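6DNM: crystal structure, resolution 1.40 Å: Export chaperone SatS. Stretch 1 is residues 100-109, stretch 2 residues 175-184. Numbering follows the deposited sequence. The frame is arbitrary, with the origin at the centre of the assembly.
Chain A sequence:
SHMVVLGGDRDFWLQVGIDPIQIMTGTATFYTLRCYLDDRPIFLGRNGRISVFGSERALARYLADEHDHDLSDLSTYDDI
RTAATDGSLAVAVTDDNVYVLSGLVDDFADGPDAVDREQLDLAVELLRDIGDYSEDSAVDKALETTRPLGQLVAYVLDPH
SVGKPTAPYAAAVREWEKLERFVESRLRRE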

# COMPACT_ATOMS: atom_id res chain seq x y z
N VAL A 100 2.64 5.17 4.87
CA VAL A 100 3.98 5.38 5.42
C VAL A 100 4.29 4.24 6.37
O VAL A 100 3.68 4.12 7.45
CB VAL A 100 4.09 6.74 6.14
CG1 VAL A 100 5.51 6.96 6.67
CG2 VAL A 100 3.68 7.86 5.21
N LEU A 101 5.26 3.40 6.00
CA LEU A 101 5.79 2.39 6.91
C LEU A 101 6.97 2.90 7.73
O LEU A 101 7.28 2.32 8.78
CB LEU A 101 6.22 1.14 6.13
CG LEU A 101 5.13 0.49 5.28
CD1 LEU A 101 5.63 -0.81 4.67
CD2 LEU A 101 3.84 0.27 6.06
N SER A 102 7.60 3.99 7.28
CA SER A 102 8.79 4.56 7.90
C SER A 102 8.60 4.81 9.39
O SER A 102 7.62 5.43 9.81
CB SER A 102 9.09 5.89 7.23
OG SER A 102 8.96 5.78 5.83
N GLY A 103 9.58 4.37 10.18
CA GLY A 103 9.61 4.63 11.60
C GLY A 103 8.79 3.70 12.47
O GLY A 103 9.01 3.68 13.69
N LEU A 104 7.85 2.94 11.90
CA LEU A 104 6.99 2.12 12.75
C LEU A 104 7.80 1.11 13.55
O LEU A 104 7.50 0.85 14.72
CB LEU A 104 5.92 1.42 11.92
CG LEU A 104 4.81 2.31 11.36
CD1 LEU A 104 3.91 1.51 10.43
CD2 LEU A 104 4.00 2.95 12.47
N VAL A 105 8.85 0.55 12.95
CA VAL A 105 9.67 -0.44 13.66
C VAL A 105 10.29 0.17 14.91
O VAL A 105 10.41 -0.49 15.95
CB VAL A 105 10.72 -1.05 12.71
CG1 VAL A 105 11.72 0.00 12.23
CG2 VAL A 105 11.44 -2.21 13.39
N ASP A 106 10.69 1.44 14.83
CA ASP A 106 11.27 2.12 15.99
C ASP A 106 10.19 2.50 16.99
O ASP A 106 10.39 2.37 18.20
CB ASP A 106 12.06 3.35 15.53
CG ASP A 106 13.16 3.00 14.55
OD1 ASP A 106 13.12 3.50 13.41
OD2 ASP A 106 14.04 2.19 14.91
N ASP A 107 9.02 2.92 16.50
CA ASP A 107 7.95 3.33 17.40
C ASP A 107 7.39 2.15 18.20
O ASP A 107 7.11 2.29 19.39
CB ASP A 107 6.84 4.04 16.63
CG ASP A 107 7.31 5.35 16.03
OD1 ASP A 107 8.30 5.91 16.55
OD2 ASP A 107 6.71 5.82 15.04
N PHE A 108 7.20 1.00 17.56
CA PHE A 108 6.71 -0.17 18.29
C PHE A 108 7.63 -0.52 19.45
O PHE A 108 7.16 -0.95 20.51
CB PHE A 108 6.58 -1.37 17.34
CG PHE A 108 5.39 -1.31 16.42
CD1 PHE A 108 4.12 -1.03 16.91
CD2 PHE A 108 5.54 -1.55 15.07
CE1 PHE A 108 3.02 -0.97 16.05
CE2 PHE A 108 4.46 -1.50 14.22
CZ PHE A 108 3.20 -1.21 14.71
N ALA A 109 8.94 -0.32 19.27
CA ALA A 109 9.89 -0.64 20.33
C ALA A 109 9.70 0.24 21.56
O ALA A 109 10.07 -0.18 22.66
CB ALA A 109 11.33 -0.52 19.81
N GLU A 175 7.96 -9.31 15.39
CA GLU A 175 6.89 -9.68 14.47
C GLU A 175 6.70 -8.61 13.40
O GLU A 175 6.48 -8.93 12.23
CB GLU A 175 5.61 -9.95 15.27
CG GLU A 175 5.71 -11.26 16.07
CD GLU A 175 4.60 -11.48 17.08
OE1 GLU A 175 3.67 -10.66 17.16
OE2 GLU A 175 4.65 -12.51 17.80
N TRP A 176 6.84 -7.33 13.77
CA TRP A 176 6.74 -6.28 12.76
C TRP A 176 7.86 -6.39 11.74
O TRP A 176 7.64 -6.23 10.54
CB TRP A 176 6.76 -4.89 13.40
CG TRP A 176 6.83 -3.85 12.33
CD1 TRP A 176 7.93 -3.16 11.92
CD2 TRP A 176 5.75 -3.42 11.50
NE1 TRP A 176 7.60 -2.31 10.89
CE2 TRP A 176 6.27 -2.45 10.62
CE3 TRP A 176 4.39 -3.74 11.43
CZ2 TRP A 176 5.48 -1.81 9.68
CZ3 TRP A 176 3.61 -3.10 10.50
CH2 TRP A 176 4.15 -2.15 9.63
N GLU A 177 9.09 -6.65 12.21
CA GLU A 177 10.21 -6.78 11.30
C GLU A 177 9.98 -7.89 10.29
O GLU A 177 10.29 -7.73 9.10
CB GLU A 177 11.50 -7.01 12.08
CG GLU A 177 11.99 -5.76 12.78
CD GLU A 177 13.15 -6.00 13.72
OE1 GLU A 177 13.34 -7.15 14.17
OE2 GLU A 177 13.88 -5.03 13.99
N LYS A 178 9.42 -9.01 10.73
CA LYS A 178 9.11 -10.10 9.82
C LYS A 178 8.04 -9.68 8.82
O LYS A 178 8.12 -10.00 7.63
CB LYS A 178 8.65 -11.32 10.63
CG LYS A 178 8.64 -12.62 9.87
CD LYS A 178 8.96 -13.78 10.81
CE LYS A 178 8.90 -15.13 10.11
NZ LYS A 178 9.84 -15.24 8.96
N LEU A 179 7.04 -8.95 9.29
CA LEU A 179 5.98 -8.49 8.41
C LEU A 179 6.50 -7.49 7.38
O LEU A 179 6.13 -7.55 6.21
CB LEU A 179 4.84 -7.91 9.25
CG LEU A 179 3.55 -7.53 8.53
CD1 LEU A 179 2.98 -8.73 7.77
CD2 LEU A 179 2.55 -6.99 9.53
N GLU A 180 7.38 -6.57 7.80
CA GLU A 180 7.94 -5.62 6.85
C GLU A 180 8.81 -6.32 5.81
O GLU A 180 8.82 -5.91 4.64
CB GLU A 180 8.68 -4.47 7.56
CG GLU A 180 9.03 -3.33 6.60
CD GLU A 180 9.37 -2.00 7.28
OE1 GLU A 180 9.49 -1.93 8.52
OE2 GLU A 180 9.52 -1.01 6.53
N ARG A 181 9.52 -7.39 6.20
CA ARG A 181 10.27 -8.18 5.22
C ARG A 181 9.32 -8.83 4.22
O ARG A 181 9.62 -8.88 3.02
CB ARG A 181 11.11 -9.24 5.92
CG ARG A 181 12.37 -8.71 6.60
CD ARG A 181 13.31 -9.86 6.99
NE ARG A 181 12.75 -10.73 8.02
CZ ARG A 181 12.84 -10.52 9.33
NH1 ARG A 181 13.48 -9.45 9.80
NH2 ARG A 181 12.31 -11.38 10.18
N PHE A 182 8.17 -9.32 4.69
CA PHE A 182 7.18 -9.87 3.77
C PHE A 182 6.72 -8.81 2.78
O PHE A 182 6.66 -9.05 1.57
CB PHE A 182 5.98 -10.44 4.53
CG PHE A 182 4.82 -10.76 3.64
CD1 PHE A 182 4.84 -11.89 2.85
CD2 PHE A 182 3.73 -9.90 3.55
CE1 PHE A 182 3.79 -12.18 2.00
CE2 PHE A 182 2.67 -10.18 2.71
CZ PHE A 182 2.70 -11.32 1.92
N VAL A 183 6.38 -7.62 3.27
CA VAL A 183 5.94 -6.54 2.39
C VAL A 183 7.00 -6.26 1.34
O VAL A 183 6.70 -6.17 0.14
CB VAL A 183 5.60 -5.29 3.20
CG1 VAL A 183 5.34 -4.13 2.28
CG2 VAL A 183 4.41 -5.55 4.08
N GLU A 184 8.26 -6.11 1.77
CA GLU A 184 9.33 -5.83 0.82
C GLU A 184 9.45 -6.92 -0.23
O GLU A 184 9.73 -6.63 -1.40
CB GLU A 184 10.65 -5.62 1.55
CG GLU A 184 10.70 -4.35 2.39
CD GLU A 184 10.94 -3.11 1.55
OE1 GLU A 184 11.06 -3.25 0.32
OE2 GLU A 184 11.02 -2.00 2.12
O HOH W 1 9.09 0.54 9.95

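Stretch 2 is helical throughout, whereas stretch 1 enters its helix only at Leu 104, after a type II turn from Leu 101 to Leu 104. The turn is closed by Leu 104 N donating to Leu 101 O at 3.2 Å. Gly 103 occupies the N-cap position with a phi of 83°, a value that glycine adopts more readily than residues with a CB. The two helices run nearly antiparallel, at 167°, and their axes approach to 10.1 Å. The CA atoms of Val 105 and Trp 176 lie 6.6 Å apart, while those of Leu 101 and Glu 180 are 8.3 Å apart, so moving forward along stretch 2 means moving back along stretch 1, from the helix into the turn.

At the start of stretch 2, Glu 175 is out of reach of stretch 1, and Trp 176 makes the first contact and the most extensive one. Its CA-to-CB bond points toward stretch 1, and a chi1 of 173° (t) helps set the broad indole among four apolar side chains. Over one face lies Phe 108, whose CE2 is 3.6 Å from Trp 176 CD2; the phenyl ring and the five-membered ring of the indole meet obliquely, their planes at 55° and their centroids 5.2 Å apart. Leu 104 CD1 reaches Trp 176 CZ2 at 3.7 Å, and Val 105 CB approaches Trp 176 CD1 at 3.6 Å. At the indole edge, Leu 101 CD2 lies 4.3 Å from Trp 176 CH2. A large, rigid, mostly apolar ring suits this place because it can touch two turns of the facing helix and the loop before it.

Glu 177 has a CA-to-CB bond that points sideways, yet the end of its side chain comes nearer, and both CG, at 3.6 Å, and OE2, at 3.8 Å, of Glu 177 lie against Val 105 CG2. Lys 178 and Leu 179 follow on parts of the helix that do not reach stretch 1.

One turn after the tryptophan, Glu 180 brings a charged group to the interface. Its OE1 accepts a weak hydrogen bond from Trp 176 NE1 at 3.1 Å, giving the indole's polar atom a partner within its own helix. No direct hydrogen bond joins the two stretches; water 1 bridges them instead. It donates to Glu 180 OE1 at 2.9 Å and to Leu 101 O at 2.8 Å, and accepts from Val 105 N at 3.0 Å. The amide of Val 105 lies in the first turn of its helix, where amides lack the usual helical acceptor, so the water supplies an acceptor to that amide, and the Glu 180 carboxylate helps hold the water in place. Nearby, Glu 180 OE2 lies 4.0 Å from Leu 101 CB.

Arg 181 and Phe 182 again lie out of reach. Val 183 points its CA-to-CB bond toward stretch 1, and its CG1 meets Leu 101 CD1 at 4.1 Å. A compact branched side chain suits this buried spot, extending the apolar contact past the water-bridged carboxylate.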